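AlbC (Streptomyces noursei, PDB 3OQV) catalyses the ATP-independent formation of cyclo(L-phenylalanyl-L-leucyl) from two aminoacyl-tRNAs, a step in the biosynthesis of the antibacterial albonoursin. Local coordinates at residues 29-33 and 193-199; 122-128 and 180-185; 39-43 and 203-207. One frame throughout, in Å; residues are numbered along the deposited sequence.

Contact 1 (29-33 and 193-199); sequences GEHAL and FSVPSSV
His31 reaches from its strand into the bend formed by Phe193, Val195 and Ser198, and its atoms meet a succession of neighbours there. CB, at the root, lies 3.2 Å from Ser197 O, with Val195 CG2 a little farther off. At CG the same valine methyl is the nearest atom, and CD2 faces Val195 CG1. With CG anti to the backbone N (chi1 -178°), the ring is turned toward the loop 193-198, where ND1 meets Ser198 OG at 2.7 Å, in the ring plane and at the edge; either atom could be the donor. CE1 approaches CD2 of Phe193 at 3.7 Å, and the ring planes are inclined by 28° and displaced so far that they hardly overlap. NE2, at the tip, lies near Phe193 CB and CG and is hydrogen-bonded to Asp63, so both ring nitrogens of this buried histidine have partners, a task suited to a flat side chain with a polar atom on either flank.

Glu30, at the exposed end, takes a bond from Ser197 OG to its OE1 (2.6 Å), which arrives from above the carboxylate plane, while the ring carbons of Pro196 lie against the carboxylate, CB nearest to OE1. A water joins His31 N to Ser197 OG. Val199 N to His31 O and Leu33 N to Val199 O, both 2.8 Å, form the parallel bridge around Ala32 and Val199.

Strand 29-37 is the middle strand of the five-stranded parallel Rossmann-type sheet, between 198-202 and 59-67; Leu33 turns to Leu185 and Ser189 of helix 169-193, and Val199 touches strand 225-229.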
loop_
_atom_site.group_PDB
_atom_site.type_symbol
_atom_site.label_atom_id
_atom_site.label_comp_id
_atom_site.label_asym_id
_atom_site.label_seq_id
_atom_site.Cartn_x
_atom_site.Cartn_y
_atom_site.Cartn_z
ATOM N N GLY A 29 15.104 11.986 -8.867
ATOM C CA GLY A 29 13.654 12.073 -8.680
ATOM C C GLY A 29 13.277 12.726 -7.358
ATOM O O GLY A 29 14.105 12.809 -6.445
ATOM N N GLU A 30 12.036 13.200 -7.246
ATOM C CA GLU A 30 11.601 13.900 -6.033
ATOM C C GLU A 30 11.281 12.926 -4.897
ATOM O O GLU A 30 11.888 12.984 -3.822
ATOM C CB GLU A 30 10.383 14.791 -6.317
ATOM C CG GLU A 30 10.719 16.277 -6.495
ATOM C CD GLU A 30 9.958 16.936 -7.648
ATOM O OE1 GLU A 30 8.785 16.579 -7.880
ATOM O OE2 GLU A 30 10.529 17.834 -8.307
ATOM N N HIS A 31 10.246 12.119 -5.093
ATOM C CA HIS A 31 9.684 11.344 -3.997
ATOM C C HIS A 31 9.248 9.979 -4.495
ATOM O O HIS A 31 8.599 9.874 -5.535
ATOM C CB HIS A 31 8.470 12.053 -3.386
ATOM C CG HIS A 31 7.875 11.318 -2.227
ATOM N ND1 HIS A 31 6.760 10.509 -2.345
ATOM C CD2 HIS A 31 8.239 11.266 -0.922
ATOM C CE1 HIS A 31 6.477 9.978 -1.168
ATOM N NE2 HIS A 31 7.366 10.412 -0.290
ATOM N N ALA A 32 9.557 8.945 -3.721
ATOM C CA ALA A 32 8.981 7.625 -3.947
ATOM C C ALA A 32 8.185 7.167 -2.742
ATOM O O ALA A 32 8.533 7.459 -1.585
ATOM C CB ALA A 32 10.067 6.603 -4.269
ATOM N N LEU A 33 7.117 6.433 -3.020
ATOM C CA LEU A 33 6.394 5.714 -1.989
ATOM C C LEU A 33 6.560 4.200 -2.183
ATOM O O LEU A 33 6.314 3.661 -3.269
ATOM C CB LEU A 33 4.911 6.096 -2.018
ATOM C CG LEU A 33 4.003 5.126 -1.265
ATOM C CD1 LEU A 33 4.183 5.307 0.229
ATOM C CD2 LEU A 33 2.547 5.323 -1.678
ATOM N N PHE A 193 2.014 13.480 1.114
ATOM C CA PHE A 193 3.393 13.557 1.597
ATOM C C PHE A 193 3.985 14.947 1.376
ATOM O O PHE A 193 5.183 15.150 1.585
ATOM C CB PHE A 193 4.276 12.486 0.931
ATOM C CG PHE A 193 3.844 11.088 1.235
ATOM C CD1 PHE A 193 4.081 10.537 2.493
ATOM C CD2 PHE A 193 3.094 10.366 0.316
ATOM C CE1 PHE A 193 3.636 9.257 2.811
ATOM C CE2 PHE A 193 2.641 9.082 0.621
ATOM C CZ PHE A 193 2.909 8.529 1.871
ATOM N N SER A 194 3.168 15.862 0.859
ATOM C CA SER A 194 3.584 17.249 0.583
ATOM C C SER A 194 4.834 17.346 -0.295
ATOM O O SER A 194 5.824 18.002 0.067
ATOM C CB SER A 194 3.813 18.038 1.889
ATOM O OG SER A 194 2.933 17.637 2.924
ATOM N N VAL A 195 4.763 16.757 -1.482
ATOM C CA VAL A 195 5.861 16.813 -2.429
ATOM C C VAL A 195 5.274 17.096 -3.793
ATOM O O VAL A 195 4.085 16.846 -4.022
ATOM C CB VAL A 195 6.621 15.472 -2.485
ATOM C CG1 VAL A 195 7.475 15.289 -1.235
ATOM C CG2 VAL A 195 5.638 14.312 -2.666
ATOM N N PRO A 196 6.082 17.674 -4.696
ATOM C CA PRO A 196 5.522 18.117 -5.970
ATOM C C PRO A 196 5.163 16.925 -6.856
ATOM O O PRO A 196 4.228 17.000 -7.644
ATOM C CB PRO A 196 6.664 18.922 -6.607
ATOM C CG PRO A 196 7.640 19.198 -5.488
ATOM C CD PRO A 196 7.497 18.052 -4.540
ATOM N N SER A 197 5.914 15.834 -6.731
ATOM C CA SER A 197 5.608 14.616 -7.474
ATOM C C SER A 197 5.952 13.403 -6.628
ATOM O O SER A 197 6.808 13.477 -5.749
ATOM C CB SER A 197 6.375 14.557 -8.796
ATOM O OG SER A 197 7.761 14.334 -8.577
ATOM N N SER A 198 5.278 12.291 -6.893
ATOM C CA SER A 198 5.529 11.067 -6.135
ATOM C C SER A 198 5.401 9.850 -7.037
ATOM O O SER A 198 4.489 9.764 -7.865
ATOM C CB SER A 198 4.574 10.947 -4.949
ATOM O OG SER A 198 4.882 9.792 -4.170
ATOM N N VAL A 199 6.355 8.940 -6.913
ATOM C CA VAL A 199 6.312 7.693 -7.650
ATOM C C VAL A 199 5.909 6.568 -6.709
ATOM O O VAL A 199 6.610 6.269 -5.753
ATOM C CB VAL A 199 7.678 7.383 -8.281
ATOM C CG1 VAL A 199 7.745 5.926 -8.743
ATOM C CG2 VAL A 199 7.944 8.344 -9.452
HETATM O O HOH W 1 8.953 11.604 -7.738
#

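Contact 2 (122-128 and 180-185); sequences LQETPEY and LAEAPL. With DTD (dithiane diol), chain B; PO4 (phosphate ion), chain D.
Tyr128, in the first turn of helix 126-141, reaches across to helix 169-193, and its hydroxyl gives a hydrogen bond of 2.7 Å to the carbonyl oxygen of Ala181. The oxygen is met well off the C=O direction, at a C=O...O angle of 117°, and it lies near the plane of the tyrosine ring. CG stands anti to the backbone N (chi1 171°), which directs the ring toward residues 181-185.

The tight part lies around this ring. Pro184 CG rests 3.6 Å from Tyr128 CE1, and Leu185 CD1 comes to the ring edge near its plane. Beyond it, Leu122 and Leu185 reach toward each other tip to tip, their CD2 methyls 3.8 Å apart, branched apolar ends suited to filling a buried seam against Val65. Pro184 has no N-H to give to the preceding turn, which fits the kink here.

The looser side is the polar rim at Gln123, which is partly exposed. Its NE2 gives a nearly straight bond to Tyr128 OH (3.1 Å, 179°) in the amide plane, and a second one to O1 of a phosphate ion (2.8 Å), probably from the crystallisation liquor. Across the contact this amide has little more than the CB of Ala181, at 3.6 Å. Three hydrogen bonds grip the tyrosine hydroxyl: it gives one to Ala181 O and accepts from Gln123 and Arg132.

Thr125 is the N-cap of helix 126-141, its OG1 accepting from Tyr128 N. Helix 169-193 carries Leu180, Ala181 and Glu182, assigned to substrate binding by similarity, and Glu182 also lines the dithiane diol pocket. A turn and the helix start that follows it thus pack on the pocket-lining helix, in the Rossmann-like fold of a cyclodipeptide synthase.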
loop_
_atom_site.group_PDB
_atom_site.type_symbol
_atom_site.label_atom_id
_atom_site.label_comp_id
_atom_site.label_asym_id
_atom_site.label_seq_id
_atom_site.Cartn_x
_atom_site.Cartn_y
_atom_site.Cartn_z
ATOM N N LEU A 122 -0.205 7.439 9.688
ATOM C CA LEU A 122 -0.330 8.382 8.594
ATOM C C LEU A 122 -1.756 8.946 8.554
ATOM O O LEU A 122 -1.980 10.132 8.233
ATOM C CB LEU A 122 -0.010 7.642 7.299
ATOM C CG LEU A 122 0.037 8.468 6.024
ATOM C CD1 LEU A 122 1.022 9.610 6.160
ATOM C CD2 LEU A 122 0.446 7.559 4.868
ATOM N N GLN A 123 -2.712 8.124 8.987
ATOM C CA GLN A 123 -4.118 8.494 8.901
ATOM C C GLN A 123 -4.450 9.612 9.881
ATOM O O GLN A 123 -5.486 10.265 9.762
ATOM C CB GLN A 123 -5.005 7.289 9.201
ATOM C CG GLN A 123 -5.117 6.290 8.065
ATOM C CD GLN A 123 -6.235 5.321 8.309
ATOM O OE1 GLN A 123 -6.323 4.738 9.391
ATOM N NE2 GLN A 123 -7.159 5.217 7.352
ATOM N N GLU A 124 -3.576 9.816 10.856
ATOM C CA GLU A 124 -3.754 10.889 11.839
ATOM C C GLU A 124 -3.410 12.268 11.280
ATOM O O GLU A 124 -3.835 13.285 11.828
ATOM C CB GLU A 124 -2.925 10.605 13.094
ATOM C CG GLU A 124 -3.509 9.485 13.942
ATOM C CD GLU A 124 -4.898 9.831 14.473
ATOM O OE1 GLU A 124 -4.992 10.687 15.382
ATOM O OE2 GLU A 124 -5.896 9.256 13.978
ATOM N N THR A 125 -2.620 12.308 10.211
ATOM C CA THR A 125 -2.039 13.568 9.762
ATOM C C THR A 125 -3.087 14.374 9.008
ATOM O O THR A 125 -3.932 13.810 8.316
ATOM C CB THR A 125 -0.810 13.349 8.867
ATOM O OG1 THR A 125 -1.197 12.649 7.681
ATOM C CG2 THR A 125 0.247 12.531 9.604
ATOM N N PRO A 126 -3.059 15.703 9.174
ATOM C CA PRO A 126 -3.896 16.595 8.380
ATOM C C PRO A 126 -3.726 16.376 6.878
ATOM O O PRO A 126 -4.704 16.418 6.131
ATOM C CB PRO A 126 -3.387 17.983 8.776
ATOM C CG PRO A 126 -2.963 17.812 10.190
ATOM C CD PRO A 126 -2.369 16.415 10.264
ATOM N N GLU A 127 -2.488 16.150 6.443
ATOM C CA GLU A 127 -2.207 15.919 5.034
ATOM C C GLU A 127 -3.040 14.760 4.494
ATOM O O GLU A 127 -3.686 14.879 3.451
ATOM C CB GLU A 127 -0.721 15.619 4.823
ATOM C CG GLU A 127 0.191 16.810 5.053
ATOM C CD GLU A 127 0.782 16.847 6.453
ATOM O OE1 GLU A 127 0.230 16.189 7.372
ATOM O OE2 GLU A 127 1.825 17.510 6.625
ATOM N N TYR A 128 -3.039 13.643 5.217
ATOM C CA TYR A 128 -3.795 12.471 4.792
ATOM C C TYR A 128 -5.284 12.759 4.824
ATOM O O TYR A 128 -6.015 12.389 3.908
ATOM C CB TYR A 128 -3.483 11.267 5.691
ATOM C CG TYR A 128 -4.378 10.066 5.445
ATOM C CD1 TYR A 128 -3.970 9.040 4.606
ATOM C CD2 TYR A 128 -5.651 9.981 6.020
ATOM C CE1 TYR A 128 -4.788 7.925 4.368
ATOM C CE2 TYR A 128 -6.466 8.857 5.812
ATOM C CZ TYR A 128 -6.024 7.841 4.977
ATOM O OH TYR A 128 -6.818 6.746 4.722
ATOM N N LEU A 180 -10.256 1.897 0.538
ATOM C CA LEU A 180 -10.501 3.324 0.749
ATOM C C LEU A 180 -9.503 3.993 1.694
ATOM O O LEU A 180 -9.248 5.183 1.559
ATOM C CB LEU A 180 -11.937 3.590 1.227
ATOM C CG LEU A 180 -13.015 3.245 0.199
ATOM C CD1 LEU A 180 -14.399 3.636 0.699
ATOM C CD2 LEU A 180 -12.720 3.891 -1.155
ATOM N N ALA A 181 -9.015 3.261 2.699
ATOM C CA ALA A 181 -7.924 3.750 3.544
ATOM C C ALA A 181 -6.627 3.992 2.753
ATOM O O ALA A 181 -5.850 4.882 3.092
ATOM C CB ALA A 181 -7.672 2.789 4.732
ATOM N N GLU A 182 -6.378 3.160 1.744
ATOM C CA GLU A 182 -5.153 3.227 0.929
ATOM C C GLU A 182 -5.245 4.293 -0.159
ATOM O O GLU A 182 -4.227 4.746 -0.692
ATOM C CB GLU A 182 -4.897 1.871 0.262
ATOM C CG GLU A 182 -4.454 0.779 1.238
ATOM C CD GLU A 182 -3.956 -0.466 0.521
ATOM O OE1 GLU A 182 -4.551 -0.832 -0.509
ATOM O OE2 GLU A 182 -2.936 -1.050 0.945
ATOM N N ALA A 183 -6.472 4.667 -0.500
ATOM C CA ALA A 183 -6.737 5.445 -1.708
ATOM C C ALA A 183 -6.052 6.818 -1.750
ATOM O O ALA A 183 -5.592 7.233 -2.814
ATOM C CB ALA A 183 -8.246 5.594 -1.928
ATOM N N PRO A 184 -6.017 7.544 -0.614
ATOM C CA PRO A 184 -5.251 8.797 -0.594
ATOM C C PRO A 184 -3.824 8.620 -1.110
ATOM O O PRO A 184 -3.293 9.505 -1.799
ATOM C CB PRO A 184 -5.248 9.171 0.892
ATOM C CG PRO A 184 -6.611 8.667 1.370
ATOM C CD PRO A 184 -6.778 7.343 0.637
ATOM N N LEU A 185 -3.224 7.475 -0.811
ATOM C CA LEU A 185 -1.847 7.207 -1.226
ATOM C C LEU A 185 -1.739 6.883 -2.718
ATOM O O LEU A 185 -0.821 7.352 -3.392
ATOM C CB LEU A 185 -1.225 6.086 -0.385
ATOM C CG LEU A 185 -0.774 6.528 1.018
ATOM C CD1 LEU A 185 -1.981 6.874 1.882
ATOM C CD2 LEU A 185 0.055 5.451 1.700
HETATM S S1 DTD B . -0.729 1.924 -1.908
HETATM C C1 DTD B . -0.738 0.512 -2.962
HETATM C C2 DTD B . 0.432 -0.374 -2.557
HETATM O O2 DTD B . 0.783 -1.243 -3.643
HETATM C C3 DTD B . 0.063 -1.160 -1.302
HETATM O O3 DTD B . 0.716 -2.436 -1.275
HETATM C C4 DTD B . 0.433 -0.375 -0.049
HETATM S S4 DTD B . -0.285 1.239 -0.079
HETATM P P PO4 D . -10.657 4.487 8.646
HETATM O O1 PO4 D . -9.617 3.840 7.751
HETATM O O2 PO4 D . -12.007 4.337 7.981
HETATM O O3 PO4 D . -10.663 3.829 10.006
HETATM O O4 PO4 D . -10.328 5.948 8.828
#

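Contact 3 (39-43 and 203-207); sequences GNSYF and HIDTP
His203 to Thr206 forms a type II beta turn, facing an Asx turn in which Asn40 OD1 accepts from Tyr42 N (3.0 Å), the donor standing above the carbonyl plane. Between these turns the Tyr42 and His203 rings make an offset stack, centroids 4.1 Å apart and planes at 20°. The two side chains run antiparallel over one another, which puts His203 CB over the middle of the tyrosine ring and Tyr42 CB over the imidazole. Phe43 completes the cluster: in an offset edge-to-face (T-shaped) contact, the histidine edge is directed toward it, with His203 CE1 3.5 Å from Phe43 CZ. Asn40 ND2 comes within 3.9 Å of Thr206 CG2, and its amide is nearly perpendicular to the imidazole. Tyr42 OH touches Ile204 CG1, while Thr206 OG1 bonds back to His203 O (2.7 Å), closing its turn. Replacing Tyr42 with an alanine would probably leave one imidazole face without its stacking partner and His203 freer to turn.

Flat rings suit a meeting of two loops, giving wide contact without paired backbones. The chemistry is therefore mainly aromatic and dispersive, and it is consistent with holding in place the loop of Asn40, a residue assigned by similarity to substrate binding beside the proposed nucleophile Ser37.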
loop_
_atom_site.group_PDB
_atom_site.type_symbol
_atom_site.label_atom_id
_atom_site.label_comp_id
_atom_site.label_asym_id
_atom_site.label_seq_id
_atom_site.Cartn_x
_atom_site.Cartn_y
_atom_site.Cartn_z
ATOM N N GLY A 39 0.013 -8.679 3.221
ATOM C CA GLY A 39 -0.135 -9.763 2.246
ATOM C C GLY A 39 1.087 -10.020 1.375
ATOM O O GLY A 39 1.435 -11.169 1.111
ATOM N N ASN A 40 1.735 -8.949 0.922
ATOM C CA ASN A 40 2.487 -8.966 -0.341
ATOM C C ASN A 40 3.826 -9.699 -0.217
ATOM O O ASN A 40 4.781 -9.162 0.346
ATOM C CB ASN A 40 2.724 -7.532 -0.827
ATOM C CG ASN A 40 3.551 -7.470 -2.101
ATOM O OD1 ASN A 40 4.008 -8.497 -2.612
ATOM N ND2 ASN A 40 3.753 -6.256 -2.622
ATOM N N SER A 41 3.890 -10.936 -0.707
ATOM C CA SER A 41 5.018 -11.802 -0.366
ATOM C C SER A 41 6.282 -11.417 -1.141
ATOM O O SER A 41 7.369 -11.930 -0.874
ATOM C CB SER A 41 4.670 -13.278 -0.576
ATOM O OG SER A 41 4.333 -13.541 -1.924
ATOM N N TYR A 42 6.143 -10.468 -2.062
ATOM C CA TYR A 42 7.290 -9.807 -2.660
ATOM C C TYR A 42 8.255 -9.304 -1.600
ATOM O O TYR A 42 9.469 -9.334 -1.797
ATOM C CB TYR A 42 6.833 -8.645 -3.533
ATOM C CG TYR A 42 6.730 -8.997 -4.995
ATOM C CD1 TYR A 42 5.506 -9.341 -5.564
ATOM C CD2 TYR A 42 7.855 -8.977 -5.814
ATOM C CE1 TYR A 42 5.407 -9.651 -6.915
ATOM C CE2 TYR A 42 7.766 -9.286 -7.162
ATOM C CZ TYR A 42 6.543 -9.624 -7.705
ATOM O OH TYR A 42 6.458 -9.939 -9.039
ATOM N N PHE A 43 7.709 -8.833 -0.482
ATOM C CA PHE A 43 8.499 -8.129 0.530
ATOM C C PHE A 43 9.119 -9.082 1.557
ATOM O O PHE A 43 8.848 -9.004 2.758
ATOM C CB PHE A 43 7.678 -7.017 1.202
ATOM C CG PHE A 43 7.557 -5.768 0.363
ATOM C CD1 PHE A 43 8.630 -4.902 0.225
ATOM C CD2 PHE A 43 6.402 -5.508 -0.353
ATOM C CE1 PHE A 43 8.529 -3.756 -0.576
ATOM C CE2 PHE A 43 6.295 -4.388 -1.162
ATOM C CZ PHE A 43 7.358 -3.502 -1.264
ATOM N N HIS A 203 4.718 -3.855 -7.451
ATOM C CA HIS A 203 5.064 -5.117 -8.118
ATOM C C HIS A 203 3.897 -5.606 -8.975
ATOM O O HIS A 203 2.749 -5.243 -8.718
ATOM C CB HIS A 203 5.435 -6.164 -7.061
ATOM C CG HIS A 203 6.591 -5.758 -6.195
ATOM N ND1 HIS A 203 6.430 -5.094 -4.997
ATOM C CD2 HIS A 203 7.928 -5.909 -6.362
ATOM C CE1 HIS A 203 7.615 -4.865 -4.457
ATOM N NE2 HIS A 203 8.540 -5.358 -5.261
ATOM N N ILE A 204 4.192 -6.369 -10.024
ATOM C CA ILE A 204 3.139 -6.931 -10.878
ATOM C C ILE A 204 2.229 -7.852 -10.081
ATOM O O ILE A 204 2.651 -8.456 -9.098
ATOM C CB ILE A 204 3.707 -7.711 -12.107
ATOM C CG1 ILE A 204 4.348 -9.033 -11.670
ATOM C CG2 ILE A 204 4.692 -6.848 -12.905
ATOM C CD1 ILE A 204 4.906 -9.871 -12.817
ATOM N N ASP A 205 0.981 -7.965 -10.514
ATOM C CA ASP A 205 0.078 -8.975 -9.977
ATOM C C ASP A 205 -0.428 -8.588 -8.590
ATOM O O ASP A 205 -1.008 -9.412 -7.884
ATOM C CB ASP A 205 0.768 -10.347 -9.910
ATOM C CG ASP A 205 1.018 -10.948 -11.289
ATOM O OD1 ASP A 205 0.436 -10.444 -12.274
ATOM O OD2 ASP A 205 1.810 -11.916 -11.390
ATOM N N THR A 206 -0.197 -7.344 -8.188
ATOM C CA THR A 206 -0.728 -6.883 -6.911
ATOM C C THR A 206 -2.016 -6.091 -7.102
ATOM O O THR A 206 -2.325 -5.667 -8.220
ATOM C CB THR A 206 0.313 -6.057 -6.116
ATOM O OG1 THR A 206 0.732 -4.929 -6.893
ATOM C CG2 THR A 206 1.523 -6.912 -5.797
ATOM N N PRO A 207 -2.793 -5.914 -6.019
ATOM C CA PRO A 207 -4.119 -5.328 -6.186
ATOM C C PRO A 207 -4.143 -3.933 -6.836
ATOM O O PRO A 207 -5.104 -3.603 -7.525
ATOM C CB PRO A 207 -4.652 -5.275 -4.755
ATOM C CG PRO A 207 -4.053 -6.515 -4.123
ATOM C CD PRO A 207 -2.644 -6.569 -4.702
HETATM O O HOH W 2 7.013 -6.982 -10.331
#

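Contact 2 is the most buried, a turn and helix start against helix 169-193, whereas contacts 1 and 3 are partly buried with exposed residues at their margins. Contacts 1 and 3 involve the same neighbouring strands, 29-37 and 198-202: contact 1 pairs their beginnings, and contact 3 joins the loops that follow them. Contact 2 touches contact 1 through Phe193, Leu33, Leu122 and Leu185, because helix 169-193 runs into the loop before strand 198-202. Contacts 2 and 3 both border the active site, through Glu182 and, by similarity, Asn40; contact 1 lies farther from the chain's centre. Chemistry changes with place: backbone pairing in the sheet, apolar packing round a buried tyrosine hydroxyl, and stacked rings between loops.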